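Local coordinates for protein RnfH (Haemophilus influenzae, PDB 2HJ1) that is of unknown function but belongs to the ubiquitin-like RnfH family and forms a domain-swapped dimer in the crystal, at residues R24-S29 and T43-L48. Numbering follows the deposited sequence. Where two conformers were deposited one is given.
Sequences RYYLKS and TQSGIL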
# COMPACT_ATOMS: atom_id res chain seq x y z
N ARG B 24 -3.62 -11.37 -18.10
CA ARG B 24 -2.15 -11.11 -18.14
C ARG B 24 -1.76 -9.79 -17.47
O ARG B 24 -1.70 -8.72 -18.09
CB ARG B 24 -1.50 -11.27 -19.53
CG ARG B 24 0.04 -11.20 -19.52
CD ARG B 24 0.68 -12.08 -18.46
NE ARG B 24 1.12 -11.34 -17.28
CZ ARG B 24 2.38 -11.02 -17.00
NH1 ARG B 24 2.65 -10.33 -15.90
NH2 ARG B 24 3.38 -11.35 -17.81
N TYR B 25 -1.50 -9.93 -16.18
CA TYR B 25 -1.24 -8.84 -15.26
C TYR B 25 -0.05 -7.96 -15.73
O TYR B 25 0.95 -8.45 -16.23
CB TYR B 25 -0.88 -9.49 -13.93
CG TYR B 25 -1.96 -10.36 -13.30
CD1 TYR B 25 -3.33 -10.16 -13.60
CD2 TYR B 25 -1.63 -11.33 -12.32
CE1 TYR B 25 -4.33 -10.94 -12.98
CE2 TYR B 25 -2.63 -12.11 -11.69
CZ TYR B 25 -3.97 -11.91 -12.04
OH TYR B 25 -4.96 -12.65 -11.41
N TYR B 26 -0.14 -6.67 -15.46
CA TYR B 26 1.00 -5.77 -15.56
C TYR B 26 1.54 -5.50 -14.19
O TYR B 26 0.81 -4.98 -13.34
CB TYR B 26 0.52 -4.45 -16.18
CG TYR B 26 1.60 -3.39 -16.37
CD1 TYR B 26 2.17 -3.16 -17.63
CD2 TYR B 26 2.03 -2.61 -15.28
CE1 TYR B 26 3.12 -2.13 -17.82
CE2 TYR B 26 3.02 -1.63 -15.45
CZ TYR B 26 3.55 -1.40 -16.71
OH TYR B 26 4.46 -0.40 -16.86
N LEU B 27 2.82 -5.83 -13.97
CA LEU B 27 3.48 -5.64 -12.70
C LEU B 27 4.95 -5.33 -12.98
O LEU B 27 5.71 -6.22 -13.30
CB LEU B 27 3.36 -6.94 -11.88
CG LEU B 27 2.09 -7.52 -11.18
CD1 LEU B 27 0.88 -6.64 -11.00
CD2 LEU B 27 1.63 -8.94 -11.59
N LYS B 28 5.36 -4.08 -12.84
CA LYS B 28 6.72 -3.65 -13.21
C LYS B 28 7.32 -2.74 -12.18
O LYS B 28 6.63 -1.90 -11.63
CB LYS B 28 6.74 -2.93 -14.58
CG LYS B 28 6.32 -3.86 -15.70
CD LYS B 28 7.05 -3.64 -16.95
CE LYS B 28 6.62 -4.64 -17.99
NZ LYS B 28 6.76 -4.12 -19.43
N SER B 29 8.61 -2.92 -11.94
CA SER B 29 9.37 -2.11 -11.05
C SER B 29 10.29 -1.22 -11.91
O SER B 29 10.79 -1.67 -12.95
CB SER B 29 10.17 -3.04 -10.08
OG SER B 29 11.04 -2.25 -9.29
N THR B 43 2.62 8.18 -16.45
CA THR B 43 2.68 8.64 -17.85
C THR B 43 4.02 8.29 -18.53
O THR B 43 4.05 8.02 -19.73
CB THR B 43 2.39 10.16 -17.97
OG1 THR B 43 3.32 10.88 -17.15
CG2 THR B 43 1.01 10.49 -17.44
N GLN B 44 5.11 8.25 -17.78
CA GLN B 44 6.43 7.88 -18.39
C GLN B 44 6.73 6.36 -18.53
O GLN B 44 7.68 5.95 -19.23
CB GLN B 44 7.58 8.55 -17.60
CG GLN B 44 7.61 10.08 -17.74
CD GLN B 44 7.70 10.55 -19.20
OE1 GLN B 44 6.86 11.33 -19.68
NE2 GLN B 44 8.72 10.06 -19.94
N SER B 45 5.92 5.52 -17.88
CA SER B 45 6.13 4.04 -17.94
C SER B 45 5.80 3.39 -19.28
O SER B 45 6.39 2.38 -19.66
CB SER B 45 5.35 3.35 -16.78
OG SER B 45 3.96 3.42 -17.02
N GLY B 46 4.80 3.94 -19.97
CA GLY B 46 4.30 3.30 -21.19
C GLY B 46 3.03 2.50 -20.96
O GLY B 46 2.39 2.01 -21.91
N ILE B 47 2.63 2.37 -19.71
CA ILE B 47 1.43 1.57 -19.39
C ILE B 47 0.19 2.13 -20.12
O ILE B 47 -0.69 1.37 -20.55
CB ILE B 47 1.17 1.45 -17.86
CG1 ILE B 47 0.12 0.37 -17.57
CG2 ILE B 47 0.70 2.78 -17.21
CD1 ILE B 47 -0.24 0.26 -16.14
N LEU B 48 0.13 3.46 -20.30
CA LEU B 48 -1.03 4.05 -20.96
C LEU B 48 -1.07 3.74 -22.44
O LEU B 48 -2.14 3.68 -22.99
CB LEU B 48 -1.14 5.56 -20.72
CG LEU B 48 -1.09 6.00 -19.28
CD1 LEU B 48 -1.03 7.53 -19.23
CD2 LEU B 48 -2.24 5.44 -18.46
O HOH W 1 5.44 -0.15 -19.28
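Tyr26 lays one face of its ring over the side chain of Ile47, joining the second strand of the beta-hairpin (strands 12-19 and 26-33) to the helical region that follows it, consistent with the beta-grasp fold of ubiquitin-like proteins. The geometry fits a CH-pi contact: Ile47 CG1 stands 3.8 Å from the centroid of the Tyr26 ring and only 7° off its normal. From there the isoleucine runs on across the same face, its CD1 reaching 3.8 Å from Tyr26 CD2. Both side chains set out toward the other segment, Tyr26 with CG anti to its own N (chi1 -180°); the isoleucine chain, CG1 and CD1 both in extended positions, then crosses the ring at a slant, which brings CG1 over the ring centre and CD1 over the CD2/CE2 side. On the opposite face lies Lys28 CG, two residues along the strand, so aliphatic carbon lies over both faces, centrally on one and near the rim on the other. Ile47 also packs on Ile82 of the second subunit, which brings this buried contact to the dimer interface.

A water links the phenol to the backbone of Ser45. Lying in the plane of the ring, it is 2.6 Å from Tyr26 OH and donates to Ser45 O at 2.7 Å, bridging the two segments where no direct hydrogen bond joins them. Gly46, with positive phi, turns the chain between helices 38-45 and 47-50. Across this break Ser45 OG, which also bonds to Ile42 O, closes an ST turn by accepting from Ile47 N at 3.2 Å, with an N-H...O angle of 165°.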